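Local atomic coordinates of putative peptidyl-arginine deiminase (Chlorobium tepidum, PDB entry 1XKN), a protein that probably hydrolyses the guanidinium group of agmatine or peptidyl-arginine, as a deiminase of the Porphyromonas-type peptidyl-arginine deiminase family. Residues T171-L176 / L205-A210; L297-R302 / L334-C339; V154-A159 / D215-D220. All blocks are in the same frame, centred on the assembly; numbering follows the deposited sequence.

Overall arrangement
Interaction 3 lies between the other two. Its centre is about 8 Å from that of interaction 1 and about 15 Å from that of interaction 2, while the centres of interactions 1 and 2 are about 19 Å apart and the two do not touch. One short polar bond reaches it from each: T171 OG1 lies 2.7 Å from G216 O, and H338 ND1 lies 2.7 Å from D219 OD2. C339 SG is 5.3 Å from H217 ND1, a nearness consistent with the cysteine and histidine that deiminases of the pentein fold use in their central cleft. The bound sodium ion is about 10 Å from the side chain of E156.

Interaction 1: T171-L176 / L205-A210; sequences TTACLL and LGDGIA
T171 holds OG1 between its own backbone N and carbonyl carbon (chi1 66°), where it can accept from C174 N, and its CB lies against G206 O, whereas T172 sets OG1 beside its backbone N (chi1 -67°), on the side of L205 O. The contact belongs to a beta-alpha-beta crossover: strands 167-171 and 201-205 run parallel, helix 186-197 lies in the connection between them, and T171 and L205 make a parallel bridge where both strands end. T171 is also the N-cap of helix 172-175, and its OG1 accepts from C174 N at 3.2 Å. A hydroxyl suits this place because it can accept and donate at once, and OG1 also bonds to G216 O.

The N-H groups of T172 and A173, which begin the helix, find acceptors across the contact. T172 N bonds to L205 O at 2.9 Å, approaching from 31° out of the carbonyl plane, and A173 N makes a weak bond to G206 O at 3.3 Å. Two successive carbonyls of the departing chain thus meet two successive donors of the first turn. L205 turns its isobutyl group against L252 and L253 of helix 243-253, a fitting burial for leucine, while G206, without a side chain, takes the unusual backbone angles that carry the chain past the helix start. N249 OD1 accepts from G206 N at this bend. The small methyl of A173 lies against the backbone beyond G206, its CB 3.9 Å from D207 CA. The carboxylate of D207 bends back beside the same methyl, with OD2 4.0 Å from A173 CB.

Interaction 2: L297-R302 / L334-C339; sequences LVPTYR and LGAIHC
The carbonyl oxygen of H338, next to I337 whose side chain packs on L297 and P299, is gripped by both R96 NE and T341 OG1. The same hydroxyl is also within bonding distance of I337 O, so its single proton is shared between the two carbonyls. These bonds tie down the backbone behind I337, and its hydrocarbon branches face strand 295-300. CG1 stands beside the backbone N (chi1 -51°) and comes to 4.0 Å from P299 CB. CG2 takes the other direction, lying 4.0 Å from L297 CB and close to L297 O. A beta-branched residue suits the spot, since its two arms reach two alternate residues of one strand.

That strand is the middle one of a three-stranded mixed sheet, and the loop 334-339, leading toward strand 342-345, packs across its face. L43 of helix 36-50 and I325 of strand 321-326 also touch I337 and extend the apolar surroundings. V298 and T300 pair with strand 321-326, so the proline between them can lack an N-H and offer its ring to the loop. A336 presents only a methyl: its CB lies 3.9 Å from P299 CB. The phenol of Y301 extends to the same methyl, its OH 3.5 Å from A336 CB.

Interaction 3: V154-A159 / D215-D220; sequences VLEGGA and DGHVDD
A His-carboxylate hydrogen bond between H217 and E156 stands in the buried interior of the chain, in the region where a pentein-type deiminase would be expected to have its central cleft. H217 NE2 donates to E156 OE2 at 2.7 Å with an N-H...O angle of 174°. The oxygen lies almost exactly in the imidazole plane and receives the N-H on its anti side, the carboxylate being turned 31° from the ring. The glutamate chain bends at chi2 (106°) to bring the acid to the ring edge, and its other oxygen, OE1, is held by a salt bridge to R180 NE.

The backbone of G158 and A159, in the short 3-10 segment 157-159, covers one face of the imidazole. G158 CA makes a CH-pi contact, 4.3 Å from the ring centroid, and A159 CB touches the ring at CD2. Glycine suits the first of these positions: the direction a side chain would take is filled by H217 ND1 and D219 OD2, which glycine alone avoids, and D219 OD2 lies only 3.4 Å from G158 CA. The two turns are joined through D219 N, which donates to G158 O at 3.2 Å, nearly along the C=O axis. Beside this direct bond a water bridges the backbones, donating to A159 O at 2.8 Å and accepting from V218 N at 2.9 Å. V218 also lays CG1 against A159 O. The acid of D219 turns instead to H338, whose ND1 bonds to its OD2.

With NE2 committed to an in-plane bond and one face covered by backbone, the imidazole is largely held in its rotation. E156 is thus placed to act as a second-shell residue that orients H217, and the salt bridge to R180 probably limits the motion of E156 in turn.

Interaction 1: T171-L176 / L205-A210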
ATOM      1  N   THR A 171     -10.713   4.927   6.542  1.00  4.14           N
ATOM      2  CA  THR A 171     -11.122   4.852   7.942  1.00  3.49           C
ATOM      3  C   THR A 171     -11.253   6.237   8.543  1.00  3.39           C
ATOM      4  O   THR A 171     -10.506   7.158   8.202  1.00  4.30           O
ATOM      5  CB  THR A 171     -10.121   4.063   8.817  1.00  4.31           C
ATOM      6  OG1 THR A 171      -8.880   4.773   8.885  1.00  4.34           O
ATOM      7  CG2 THR A 171      -9.888   2.676   8.248  1.00  5.23           C
ATOM      8  N   THR A 172     -12.214   6.378   9.445  1.00  4.01           N
ATOM      9  CA  THR A 172     -12.435   7.641  10.126  1.00  5.50           C
ATOM     10  C   THR A 172     -11.248   7.883  11.053  1.00  4.69           C
ATOM     11  O   THR A 172     -10.775   9.008  11.197  1.00  4.67           O
ATOM     12  CB  THR A 172     -13.738   7.590  10.943  1.00  6.77           C
ATOM     13  OG1 THR A 172     -14.851   7.492  10.047  1.00  8.77           O
ATOM     14  CG2 THR A 172     -13.889   8.838  11.800  1.00 10.04           C
ATOM     15  N   ALA A 173     -10.757   6.808  11.661  1.00  4.46           N
ATOM     16  CA  ALA A 173      -9.630   6.901  12.577  1.00  4.44           C
ATOM     17  C   ALA A 173      -8.430   7.614  11.964  1.00  5.72           C
ATOM     18  O   ALA A 173      -7.750   8.386  12.640  1.00  6.88           O
ATOM     19  CB  ALA A 173      -9.221   5.508  13.046  1.00  3.61           C
ATOM     20  N   CYS A 174      -8.164   7.367  10.686  1.00  4.88           N
ATOM     21  CA  CYS A 174      -7.020   7.999  10.047  1.00  4.58           C
ATOM     22  C   CYS A 174      -7.339   9.306   9.328  1.00  4.83           C
ATOM     23  O   CYS A 174      -6.819  10.358   9.695  1.00  4.97           O
ATOM     24  CB  CYS A 174      -6.361   7.020   9.070  1.00  5.51           C
ATOM     25  SG  CYS A 174      -4.881   7.663   8.254  1.00  6.40           S
ATOM     26  N   LEU A 175      -8.198   9.243   8.314  1.00  4.50           N
ATOM     27  CA  LEU A 175      -8.529  10.435   7.546  1.00  4.38           C
ATOM     28  C   LEU A 175      -9.235  11.553   8.302  1.00  4.89           C
ATOM     29  O   LEU A 175      -9.309  12.676   7.807  1.00  6.65           O
ATOM     30  CB  LEU A 175      -9.323  10.065   6.286  1.00  4.00           C
ATOM     31  CG  LEU A 175      -8.468  10.018   5.013  1.00  4.25           C
ATOM     32  CD1 LEU A 175      -7.379   8.963   5.162  1.00  4.39           C
ATOM     33  CD2 LEU A 175      -9.335   9.718   3.800  1.00  5.95           C
ATOM     34  N   LEU A 176      -9.759  11.271   9.488  1.00  3.52           N
ATOM     35  CA  LEU A 176     -10.398  12.333  10.250  1.00  5.57           C
ATOM     36  C   LEU A 176      -9.575  12.688  11.486  1.00  5.62           C
ATOM     37  O   LEU A 176     -10.012  13.477  12.321  1.00  6.25           O
ATOM     38  CB  LEU A 176     -11.836  11.961  10.642  1.00  6.49           C
ATOM     39  CG  LEU A 176     -12.839  11.930   9.476  1.00  7.01           C
ATOM     40  CD1 LEU A 176     -14.255  11.790  10.019  1.00  7.93           C
ATOM     41  CD2 LEU A 176     -12.724  13.218   8.661  1.00  6.20           C
ATOM     42  N   LEU A 205     -14.873   3.383   7.170  1.00  6.32           N
ATOM     43  CA  LEU A 205     -14.843   2.356   8.207  1.00  4.27           C
ATOM     44  C   LEU A 205     -14.443   3.068   9.496  1.00  5.52           C
ATOM     45  O   LEU A 205     -14.192   4.276   9.484  1.00  5.36           O
ATOM     46  CB  LEU A 205     -13.827   1.264   7.867  1.00  5.05           C
ATOM     47  CG  LEU A 205     -14.158   0.436   6.621  1.00  4.07           C
ATOM     48  CD1 LEU A 205     -13.056  -0.593   6.386  1.00  7.43           C
ATOM     49  CD2 LEU A 205     -15.501  -0.258   6.811  1.00  6.77           C
ATOM     50  N   GLY A 206     -14.365   2.329  10.597  1.00  4.63           N
ATOM     51  CA  GLY A 206     -14.040   2.951  11.868  1.00  6.46           C
ATOM     52  C   GLY A 206     -12.601   2.958  12.345  1.00  5.95           C
ATOM     53  O   GLY A 206     -11.742   3.635  11.775  1.00  6.88           O
ATOM     54  N   ASP A 207     -12.349   2.216  13.418  1.00  7.18           N
ATOM     55  CA  ASP A 207     -11.018   2.130  14.010  1.00  6.32           C
ATOM     56  C   ASP A 207     -10.172   1.056  13.341  1.00  7.73           C
ATOM     57  O   ASP A 207     -10.691   0.185  12.644  1.00  9.18           O
ATOM     58  CB  ASP A 207     -11.133   1.821  15.505  1.00  9.46           C
ATOM     59  CG  ASP A 207     -11.709   2.979  16.301  1.00 11.95           C
ATOM     60  OD1 ASP A 207     -12.160   2.746  17.439  1.00 15.65           O
ATOM     61  OD2 ASP A 207     -11.695   4.120  15.795  1.00 13.50           O
ATOM     62  N   GLY A 208      -8.865   1.130  13.568  1.00  7.79           N
ATOM     63  CA  GLY A 208      -7.944   0.160  13.001  1.00  8.75           C
ATOM     64  C   GLY A 208      -7.531  -0.884  14.024  1.00  8.79           C
ATOM     65  O   GLY A 208      -8.242  -1.102  15.008  1.00  8.39           O
ATOM     66  N   ILE A 209      -6.380  -1.518  13.804  1.00  8.73           N
ATOM     67  CA  ILE A 209      -5.893  -2.560  14.710  1.00  7.39           C
ATOM     68  C   ILE A 209      -4.896  -2.065  15.754  1.00  6.99           C
ATOM     69  O   ILE A 209      -4.424  -0.929  15.699  1.00  7.14           O
ATOM     70  CB  ILE A 209      -5.239  -3.726  13.932  1.00  7.48           C
ATOM     71  CG1 ILE A 209      -3.969  -3.243  13.224  1.00  7.05           C
ATOM     72  CG2 ILE A 209      -6.235  -4.293  12.926  1.00  7.65           C
ATOM     73  CD1 ILE A 209      -3.207  -4.344  12.492  1.00  4.11           C
ATOM     74  N   ALA A 210      -4.577  -2.939  16.702  1.00  5.96           N
ATOM     75  CA  ALA A 210      -3.653  -2.614  17.783  1.00  6.99           C
ATOM     76  C   ALA A 210      -2.194  -2.517  17.350  1.00  8.80           C
ATOM     77  O   ALA A 210      -1.761  -3.191  16.412  1.00  8.74           O
ATOM     78  CB  ALA A 210      -3.787  -3.646  18.902  1.00  7.92           C
TER

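Interaction 2: L297-R302 / L334-C339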
ATOM      1  N   LEU A 297       1.684 -11.055  -2.879  1.00  3.05           N
ATOM      2  CA  LEU A 297       2.640 -11.253  -1.801  1.00  2.95           C
ATOM      3  C   LEU A 297       1.982 -10.958  -0.466  1.00  2.92           C
ATOM      4  O   LEU A 297       1.545  -9.840  -0.207  1.00  3.23           O
ATOM      5  CB  LEU A 297       3.857 -10.352  -2.026  1.00  3.81           C
ATOM      6  CG  LEU A 297       4.494 -10.524  -3.415  1.00  4.12           C
ATOM      7  CD1 LEU A 297       5.646  -9.547  -3.578  1.00  6.77           C
ATOM      8  CD2 LEU A 297       4.975 -11.956  -3.593  1.00  6.11           C
ATOM      9  N   VAL A 298       1.918 -11.979   0.379  1.00  2.41           N
ATOM     10  CA  VAL A 298       1.277 -11.863   1.678  1.00  3.39           C
ATOM     11  C   VAL A 298       2.268 -11.947   2.828  1.00  3.90           C
ATOM     12  O   VAL A 298       3.121 -12.835   2.864  1.00  3.92           O
ATOM     13  CB  VAL A 298       0.238 -12.984   1.854  1.00  4.96           C
ATOM     14  CG1 VAL A 298      -0.528 -12.795   3.149  1.00  5.01           C
ATOM     15  CG2 VAL A 298      -0.697 -13.000   0.661  1.00  6.08           C
ATOM     16  N   PRO A 299       2.177 -11.013   3.785  1.00  3.51           N
ATOM     17  CA  PRO A 299       3.111 -11.074   4.910  1.00  3.15           C
ATOM     18  C   PRO A 299       2.720 -12.236   5.823  1.00  4.29           C
ATOM     19  O   PRO A 299       1.535 -12.456   6.075  1.00  4.50           O
ATOM     20  CB  PRO A 299       2.926  -9.714   5.583  1.00  3.73           C
ATOM     21  CG  PRO A 299       1.479  -9.408   5.329  1.00  4.68           C
ATOM     22  CD  PRO A 299       1.291  -9.838   3.887  1.00  4.61           C
ATOM     23  N   THR A 300       3.704 -12.997   6.294  1.00  3.89           N
ATOM     24  CA  THR A 300       3.416 -14.111   7.190  1.00  2.42           C
ATOM     25  C   THR A 300       4.126 -13.906   8.519  1.00  3.47           C
ATOM     26  O   THR A 300       5.157 -13.225   8.589  1.00  2.34           O
ATOM     27  CB  THR A 300       3.800 -15.479   6.581  1.00  4.16           C
ATOM     28  OG1 THR A 300       5.182 -15.485   6.213  1.00  6.62           O
ATOM     29  CG2 THR A 300       2.937 -15.770   5.357  1.00  5.39           C
ATOM     30  N   TYR A 301       3.569 -14.496   9.573  1.00  4.18           N
ATOM     31  CA  TYR A 301       4.110 -14.320  10.913  1.00  4.53           C
ATOM     32  C   TYR A 301       4.347 -15.584  11.722  1.00  5.41           C
ATOM     33  O   TYR A 301       3.995 -15.656  12.901  1.00  5.94           O
ATOM     34  CB  TYR A 301       3.195 -13.360  11.669  1.00  5.07           C
ATOM     35  CG  TYR A 301       3.183 -12.001  11.017  1.00  4.54           C
ATOM     36  CD1 TYR A 301       4.237 -11.118  11.214  1.00  5.30           C
ATOM     37  CD2 TYR A 301       2.172 -11.634  10.129  1.00  4.45           C
ATOM     38  CE1 TYR A 301       4.300  -9.909  10.547  1.00  5.96           C
ATOM     39  CE2 TYR A 301       2.220 -10.417   9.447  1.00  5.20           C
ATOM     40  CZ  TYR A 301       3.294  -9.562   9.664  1.00  5.20           C
ATOM     41  OH  TYR A 301       3.388  -8.371   8.992  1.00  6.10           O
ATOM     42  N   ARG A 302       4.954 -16.573  11.077  1.00  5.14           N
ATOM     43  CA  ARG A 302       5.294 -17.838  11.714  1.00  5.14           C
ATOM     44  C   ARG A 302       4.210 -18.437  12.609  1.00  5.24           C
ATOM     45  O   ARG A 302       4.443 -18.697  13.790  1.00  7.27           O
ATOM     46  CB  ARG A 302       6.589 -17.668  12.521  1.00  4.81           C
ATOM     47  CG  ARG A 302       7.748 -17.144  11.685  1.00  4.92           C
ATOM     48  CD  ARG A 302       8.990 -16.842  12.514  1.00  6.95           C
ATOM     49  NE  ARG A 302       9.997 -16.162  11.700  1.00  7.73           N
ATOM     50  CZ  ARG A 302      11.124 -15.636  12.170  1.00  8.84           C
ATOM     51  NH1 ARG A 302      11.410 -15.708  13.465  1.00 10.45           N
ATOM     52  NH2 ARG A 302      11.964 -15.027  11.343  1.00  9.84           N
ATOM     53  N   LEU A 334       6.594  -1.445  11.923  1.00  5.98           N
ATOM     54  CA  LEU A 334       5.183  -1.090  12.056  1.00  4.81           C
ATOM     55  C   LEU A 334       4.408  -1.046  10.737  1.00  4.99           C
ATOM     56  O   LEU A 334       3.358  -0.406  10.632  1.00  6.05           O
ATOM     57  CB  LEU A 334       5.042   0.238  12.814  1.00  4.42           C
ATOM     58  CG  LEU A 334       5.865   0.320  14.108  1.00  5.63           C
ATOM     59  CD1 LEU A 334       5.648   1.678  14.757  1.00  4.91           C
ATOM     60  CD2 LEU A 334       5.465  -0.797  15.069  1.00  5.25           C
ATOM     61  N   GLY A 335       4.938  -1.748   9.741  1.00  3.76           N
ATOM     62  CA  GLY A 335       4.317  -1.831   8.430  1.00  4.25           C
ATOM     63  C   GLY A 335       4.864  -3.075   7.752  1.00  3.71           C
ATOM     64  O   GLY A 335       5.922  -3.568   8.150  1.00  4.83           O
ATOM     65  N   ALA A 336       4.162  -3.588   6.743  1.00  3.83           N
ATOM     66  CA  ALA A 336       4.612  -4.788   6.040  1.00  2.97           C
ATOM     67  C   ALA A 336       4.666  -4.631   4.515  1.00  3.59           C
ATOM     68  O   ALA A 336       4.936  -3.542   4.009  1.00  3.69           O
ATOM     69  CB  ALA A 336       3.729  -5.978   6.425  1.00  3.71           C
ATOM     70  N   ILE A 337       4.402  -5.716   3.786  1.00  3.25           N
ATOM     71  CA  ILE A 337       4.477  -5.697   2.323  1.00  3.69           C
ATOM     72  C   ILE A 337       3.717  -4.575   1.619  1.00  3.15           C
ATOM     73  O   ILE A 337       4.285  -3.880   0.776  1.00  3.02           O
ATOM     74  CB  ILE A 337       4.024  -7.048   1.717  1.00  3.31           C
ATOM     75  CG1 ILE A 337       4.777  -8.199   2.391  1.00  4.70           C
ATOM     76  CG2 ILE A 337       4.305  -7.069   0.211  1.00  4.66           C
ATOM     77  CD1 ILE A 337       6.291  -8.122   2.260  1.00  5.75           C
ATOM     78  N   HIS A 338       2.442  -4.389   1.942  1.00  3.13           N
ATOM     79  CA  HIS A 338       1.686  -3.330   1.278  1.00  2.97           C
ATOM     80  C   HIS A 338       2.266  -1.954   1.582  1.00  2.69           C
ATOM     81  O   HIS A 338       2.302  -1.077   0.716  1.00  3.90           O
ATOM     82  CB  HIS A 338       0.208  -3.361   1.682  1.00  2.66           C
ATOM     83  CG  HIS A 338      -0.678  -2.590   0.753  1.00  2.29           C
ATOM     84  ND1 HIS A 338      -1.326  -1.430   1.123  1.00  4.22           N
ATOM     85  CD2 HIS A 338      -0.986  -2.794  -0.548  1.00  2.91           C
ATOM     86  CE1 HIS A 338      -1.996  -0.955   0.087  1.00  5.19           C
ATOM     87  NE2 HIS A 338      -1.805  -1.763  -0.938  1.00  3.42           N
ATOM     88  N   CYS A 339       2.737  -1.772   2.812  1.00  3.23           N
ATOM     89  CA  CYS A 339       3.303  -0.497   3.237  1.00  3.15           C
ATOM     90  C   CYS A 339       4.598  -0.113   2.531  1.00  3.93           C
ATOM     91  O   CYS A 339       4.880   1.069   2.358  1.00  5.02           O
ATOM     92  CB  CYS A 339       3.554  -0.512   4.747  1.00  4.71           C
ATOM     93  SG  CYS A 339       2.072  -0.620   5.764  1.00 11.66           S
TER

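Interaction 3: V154-A159 / D215-D220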
ATOM      1  N   VAL A 154      -2.633  16.275   3.047  1.00  4.13           N
ATOM      2  CA  VAL A 154      -1.908  15.110   3.537  1.00  4.38           C
ATOM      3  C   VAL A 154      -2.740  13.856   3.299  1.00  3.14           C
ATOM      4  O   VAL A 154      -3.916  13.801   3.662  1.00  3.99           O
ATOM      5  CB  VAL A 154      -1.608  15.229   5.052  1.00  4.55           C
ATOM      6  CG1 VAL A 154      -0.993  13.929   5.576  1.00  6.01           C
ATOM      7  CG2 VAL A 154      -0.662  16.396   5.302  1.00  6.42           C
ATOM      8  N   LEU A 155      -2.125  12.858   2.675  1.00  3.54           N
ATOM      9  CA  LEU A 155      -2.798  11.594   2.400  1.00  2.80           C
ATOM     10  C   LEU A 155      -1.765  10.510   2.143  1.00  2.87           C
ATOM     11  O   LEU A 155      -0.832  10.704   1.362  1.00  4.55           O
ATOM     12  CB  LEU A 155      -3.711  11.711   1.173  1.00  3.09           C
ATOM     13  CG  LEU A 155      -4.539  10.457   0.875  1.00  3.96           C
ATOM     14  CD1 LEU A 155      -5.594  10.288   1.963  1.00  5.94           C
ATOM     15  CD2 LEU A 155      -5.203  10.567  -0.493  1.00  4.28           C
ATOM     16  N   GLU A 156      -1.928   9.378   2.818  1.00  3.69           N
ATOM     17  CA  GLU A 156      -1.030   8.247   2.635  1.00  3.95           C
ATOM     18  C   GLU A 156      -1.762   7.216   1.788  1.00  3.55           C
ATOM     19  O   GLU A 156      -2.960   6.997   1.965  1.00  3.67           O
ATOM     20  CB  GLU A 156      -0.660   7.608   3.976  1.00  5.84           C
ATOM     21  CG  GLU A 156       0.110   8.512   4.918  1.00  6.18           C
ATOM     22  CD  GLU A 156      -0.740   9.018   6.061  1.00  6.89           C
ATOM     23  OE1 GLU A 156      -0.580  10.197   6.442  1.00  7.93           O
ATOM     24  OE2 GLU A 156      -1.554   8.231   6.593  1.00  8.19           O
ATOM     25  N   GLY A 157      -1.041   6.577   0.876  1.00  4.13           N
ATOM     26  CA  GLY A 157      -1.661   5.573   0.032  1.00  4.17           C
ATOM     27  C   GLY A 157      -2.226   4.412   0.830  1.00  4.40           C
ATOM     28  O   GLY A 157      -3.200   3.781   0.415  1.00  6.10           O
ATOM     29  N   GLY A 158      -1.621   4.126   1.978  1.00  4.50           N
ATOM     30  CA  GLY A 158      -2.082   3.023   2.800  1.00  5.00           C
ATOM     31  C   GLY A 158      -3.368   3.323   3.551  1.00  4.62           C
ATOM     32  O   GLY A 158      -3.967   2.425   4.150  1.00  4.28           O
ATOM     33  N   ALA A 159      -3.798   4.580   3.512  1.00  4.03           N
ATOM     34  CA  ALA A 159      -5.015   4.996   4.200  1.00  3.34           C
ATOM     35  C   ALA A 159      -6.257   4.906   3.320  1.00  3.81           C
ATOM     36  O   ALA A 159      -7.378   5.119   3.789  1.00  3.72           O
ATOM     37  CB  ALA A 159      -4.853   6.419   4.725  1.00  3.08           C
ATOM     38  N   ASP A 215      -2.457   5.395  12.956  1.00  6.99           N
ATOM     39  CA  ASP A 215      -3.756   5.868  13.428  1.00  6.42           C
ATOM     40  C   ASP A 215      -4.916   5.232  12.670  1.00  6.86           C
ATOM     41  O   ASP A 215      -5.903   5.898  12.341  1.00  7.80           O
ATOM     42  CB  ASP A 215      -3.848   7.390  13.333  1.00  6.78           C
ATOM     43  CG  ASP A 215      -2.800   8.083  14.175  1.00  7.82           C
ATOM     44  OD1 ASP A 215      -2.759   7.830  15.400  1.00 11.05           O
ATOM     45  OD2 ASP A 215      -2.017   8.876  13.615  1.00  8.78           O
ATOM     46  N   GLY A 216      -4.779   3.943  12.372  1.00  6.42           N
ATOM     47  CA  GLY A 216      -5.848   3.216  11.707  1.00  6.16           C
ATOM     48  C   GLY A 216      -5.845   3.034  10.200  1.00  5.89           C
ATOM     49  O   GLY A 216      -6.908   3.072   9.587  1.00  6.25           O
ATOM     50  N   HIS A 217      -4.685   2.816   9.588  1.00  4.84           N
ATOM     51  CA  HIS A 217      -4.661   2.613   8.139  1.00  4.82           C
ATOM     52  C   HIS A 217      -5.575   1.475   7.724  1.00  4.55           C
ATOM     53  O   HIS A 217      -5.557   0.396   8.317  1.00  5.04           O
ATOM     54  CB  HIS A 217      -3.251   2.307   7.649  1.00  5.14           C
ATOM     55  CG  HIS A 217      -2.497   3.518   7.203  1.00  5.42           C
ATOM     56  ND1 HIS A 217      -1.249   3.444   6.626  1.00  6.46           N
ATOM     57  CD2 HIS A 217      -2.814   4.833   7.251  1.00  5.35           C
ATOM     58  CE1 HIS A 217      -0.828   4.663   6.337  1.00  4.88           C
ATOM     59  NE2 HIS A 217      -1.760   5.524   6.707  1.00  6.19           N
ATOM     60  N   VAL A 218      -6.357   1.717   6.682  1.00  4.56           N
ATOM     61  CA  VAL A 218      -7.283   0.718   6.187  1.00  4.42           C
ATOM     62  C   VAL A 218      -6.527  -0.489   5.640  1.00  4.61           C
ATOM     63  O   VAL A 218      -7.003  -1.620   5.749  1.00  4.94           O
ATOM     64  CB  VAL A 218      -8.195   1.312   5.079  1.00  3.64           C
ATOM     65  CG1 VAL A 218      -7.400   1.568   3.805  1.00  5.37           C
ATOM     66  CG2 VAL A 218      -9.368   0.382   4.817  1.00  5.28           C
ATOM     67  N   ASP A 219      -5.334  -0.266   5.090  1.00  3.84           N
ATOM     68  CA  ASP A 219      -4.583  -1.380   4.514  1.00  5.02           C
ATOM     69  C   ASP A 219      -4.021  -2.386   5.523  1.00  4.94           C
ATOM     70  O   ASP A 219      -3.233  -3.261   5.167  1.00  3.85           O
ATOM     71  CB  ASP A 219      -3.491  -0.873   3.549  1.00  2.84           C
ATOM     72  CG  ASP A 219      -2.233  -0.382   4.245  1.00  5.80           C
ATOM     73  OD1 ASP A 219      -2.251  -0.167   5.470  1.00  5.97           O
ATOM     74  OD2 ASP A 219      -1.207  -0.207   3.540  1.00  5.12           O
ATOM     75  N   ASP A 220      -4.427  -2.270   6.785  1.00  6.15           N
ATOM     76  CA  ASP A 220      -4.007  -3.238   7.795  1.00  6.73           C
ATOM     77  C   ASP A 220      -5.278  -3.964   8.224  1.00  6.57           C
ATOM     78  O   ASP A 220      -5.260  -4.768   9.157  1.00  6.03           O
ATOM     79  CB  ASP A 220      -3.382  -2.559   9.023  1.00  8.93           C
ATOM     80  CG  ASP A 220      -1.905  -2.252   8.842  1.00  9.20           C
ATOM     81  OD1 ASP A 220      -1.231  -2.976   8.085  1.00 10.08           O
ATOM     82  OD2 ASP A 220      -1.416  -1.296   9.481  1.00 11.84           O
TER
HETATM   83  O   HOH W   1      -7.177   4.541   6.541  1.00  5.24           O